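Local coordinates for malonyl Coa-acyl carrier protein transacylase (Vibrio cholerae, PDB 3HJV) that probably transfers the malonyl group from malonyl-CoA to acyl carrier protein, the step that supplies malonyl units for fatty acid synthesis, at residues A39-V44 / Q114-V119. Sequence-based numbering, arbitrary orientation. Where two conformers were deposited one is given.
Sequences AEASEV and QAIKLV
Ile-116 reaches across to Ala-41 and Val-44, one turn apart on the facing helix, and touches each with a different branch. Its CD1 methyl, at the end of the longer branch, lies 3.7 Å from CB of Ala-41, and CG1 of Ile-116 lies 3.9 Å from that same CB of Ala-41. The shorter branch serves the next turn: CG2 sits 4.0 Å from CG1 of Val-44 and also comes near the backbone O of Ala-41. Turning CG1 of Ile-116 away from its own carbonyl carbon (chi1 -75°) places CG2 opposite the backbone N and spreads the two branches over the two neighbours. Val-44 points its CB toward the other helix; the Lys-117 chain passes it obliquely, at a doubtful separation, and this lysine has two conformers. No hydrogen bond links the segments; the two firm contacts join apolar side chains, buried around Ala-41 and Ile-116, with Lys-117 at the exposed edge. The segment axes approach to 9.1 Å and cross at -55°. Farther out, Glu-40 forms a salt bridge with Arg-80, tying helix 32-45 to helix 64-84. That helix also meets Ile-116 through Pro-69 and Leu-72, while helix 98-106, which follows outer strand 92-95 of the parallel sheet, packs against helix 112-128 at Ala-115, Leu-118 and Val-119, within the larger alpha/beta subdomain.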
loop_
_atom_site.group_PDB
_atom_site.type_symbol
_atom_site.label_atom_id
_atom_site.label_comp_id
_atom_site.label_asym_id
_atom_site.label_seq_id
_atom_site.Cartn_x
_atom_site.Cartn_y
_atom_site.Cartn_z
ATOM N N ALA A 39 4.017 12.721 -18.236
ATOM C CA ALA A 39 3.903 14.142 -18.575
ATOM C C ALA A 39 2.538 14.426 -19.253
ATOM O O ALA A 39 1.891 15.448 -18.987
ATOM C CB ALA A 39 5.101 14.575 -19.471
ATOM N N GLU A 40 2.110 13.527 -20.133
ATOM C CA GLU A 40 0.783 13.619 -20.767
ATOM C C GLU A 40 -0.315 13.568 -19.712
ATOM O O GLU A 40 -1.232 14.357 -19.762
ATOM C CB GLU A 40 0.569 12.515 -21.802
ATOM C CG GLU A 40 1.404 12.695 -23.028
ATOM C CD GLU A 40 1.416 11.490 -23.963
ATOM O OE1 GLU A 40 0.820 10.425 -23.682
ATOM O OE2 GLU A 40 2.090 11.621 -25.006
ATOM N N ALA A 41 -0.201 12.667 -18.731
ATOM C CA ALA A 41 -1.163 12.620 -17.639
ATOM C C ALA A 41 -1.186 13.924 -16.852
ATOM O O ALA A 41 -2.239 14.447 -16.483
ATOM C CB ALA A 41 -0.861 11.431 -16.702
ATOM N N SER A 42 -0.007 14.432 -16.547
ATOM C CA SER A 42 0.122 15.670 -15.786
ATOM C C SER A 42 -0.543 16.880 -16.472
ATOM O O SER A 42 -1.101 17.745 -15.789
ATOM C CB SER A 42 1.591 15.960 -15.519
ATOM O OG SER A 42 2.167 14.964 -14.700
ATOM N N GLU A 43 -0.434 16.935 -17.794
ATOM C CA GLU A 43 -1.084 17.976 -18.599
ATOM C C GLU A 43 -2.583 18.001 -18.290
ATOM O O GLU A 43 -3.163 19.062 -18.058
ATOM C CB GLU A 43 -0.829 17.695 -20.090
ATOM C CG GLU A 43 0.633 17.930 -20.477
ATOM C CD GLU A 43 1.116 17.242 -21.767
ATOM O OE1 GLU A 43 0.311 16.820 -22.631
ATOM O OE2 GLU A 43 2.358 17.144 -21.917
ATOM N N VAL A 44 -3.189 16.821 -18.232
ATOM C CA VAL A 44 -4.621 16.652 -17.996
ATOM C C VAL A 44 -5.024 16.945 -16.552
ATOM O O VAL A 44 -6.072 17.530 -16.288
ATOM C CB VAL A 44 -5.056 15.156 -18.274
ATOM C CG1 VAL A 44 -6.509 14.929 -17.848
ATOM C CG2 VAL A 44 -4.842 14.767 -19.735
ATOM N N GLN A 114 -7.773 11.287 -22.317
ATOM C CA GLN A 114 -9.192 11.243 -21.896
ATOM C C GLN A 114 -9.418 10.233 -20.757
ATOM O O GLN A 114 -10.180 10.528 -19.805
ATOM C CB GLN A 114 -10.113 10.971 -23.087
ATOM C CG GLN A 114 -10.180 12.185 -24.013
ATOM C CD GLN A 114 -11.190 12.042 -25.131
ATOM O OE1 GLN A 114 -11.416 10.948 -25.632
ATOM N NE2 GLN A 114 -11.829 13.161 -25.516
ATOM N N ALA A 115 -8.729 9.091 -20.830
ATOM C CA ALA A 115 -8.816 8.047 -19.783
ATOM C C ALA A 115 -8.300 8.551 -18.450
ATOM O O ALA A 115 -8.826 8.199 -17.400
ATOM C CB ALA A 115 -8.073 6.771 -20.186
ATOM N N ILE A 116 -7.216 9.309 -18.481
ATOM C CA ILE A 116 -6.658 9.881 -17.244
ATOM C C ILE A 116 -7.701 10.771 -16.560
ATOM O O ILE A 116 -7.894 10.670 -15.347
ATOM C CB ILE A 116 -5.353 10.653 -17.510
ATOM C CG1 ILE A 116 -4.184 9.697 -17.762
ATOM C CG2 ILE A 116 -5.013 11.569 -16.336
ATOM C CD1 ILE A 116 -3.628 8.917 -16.506
ATOM N N LYS A 117 -8.354 11.642 -17.332
ATOM C CA LYS A 117 -9.420 12.510 -16.806
ATOM C C LYS A 117 -10.560 11.676 -16.244
ATOM O O LYS A 117 -11.064 11.944 -15.159
ATOM C CB LYS A 117 -10.004 13.406 -17.906
ATOM C CG LYS A 117 -9.424 14.803 -18.024
ATOM C CD LYS A 117 -10.300 15.634 -18.981
ATOM C CE LYS A 117 -9.952 17.118 -19.033
ATOM N NZ LYS A 117 -8.601 17.391 -19.539
ATOM N N LEU A 118 -10.935 10.651 -16.999
ATOM C CA LEU A 118 -12.026 9.783 -16.642
ATOM C C LEU A 118 -11.804 9.091 -15.328
ATOM O O LEU A 118 -12.708 9.071 -14.482
ATOM C CB LEU A 118 -12.212 8.748 -17.758
ATOM C CG LEU A 118 -13.314 7.717 -17.618
ATOM C CD1 LEU A 118 -14.650 8.381 -17.317
ATOM C CD2 LEU A 118 -13.378 6.837 -18.903
ATOM N N VAL A 119 -10.612 8.491 -15.134
ATOM C CA VAL A 119 -10.362 7.755 -13.881
ATOM C C VAL A 119 -10.180 8.702 -12.679
ATOM O O VAL A 119 -10.514 8.356 -11.554
ATOM C CB VAL A 119 -9.235 6.692 -13.983
ATOM C CG1 VAL A 119 -9.578 5.643 -15.087
ATOM C CG2 VAL A 119 -7.856 7.320 -14.230
#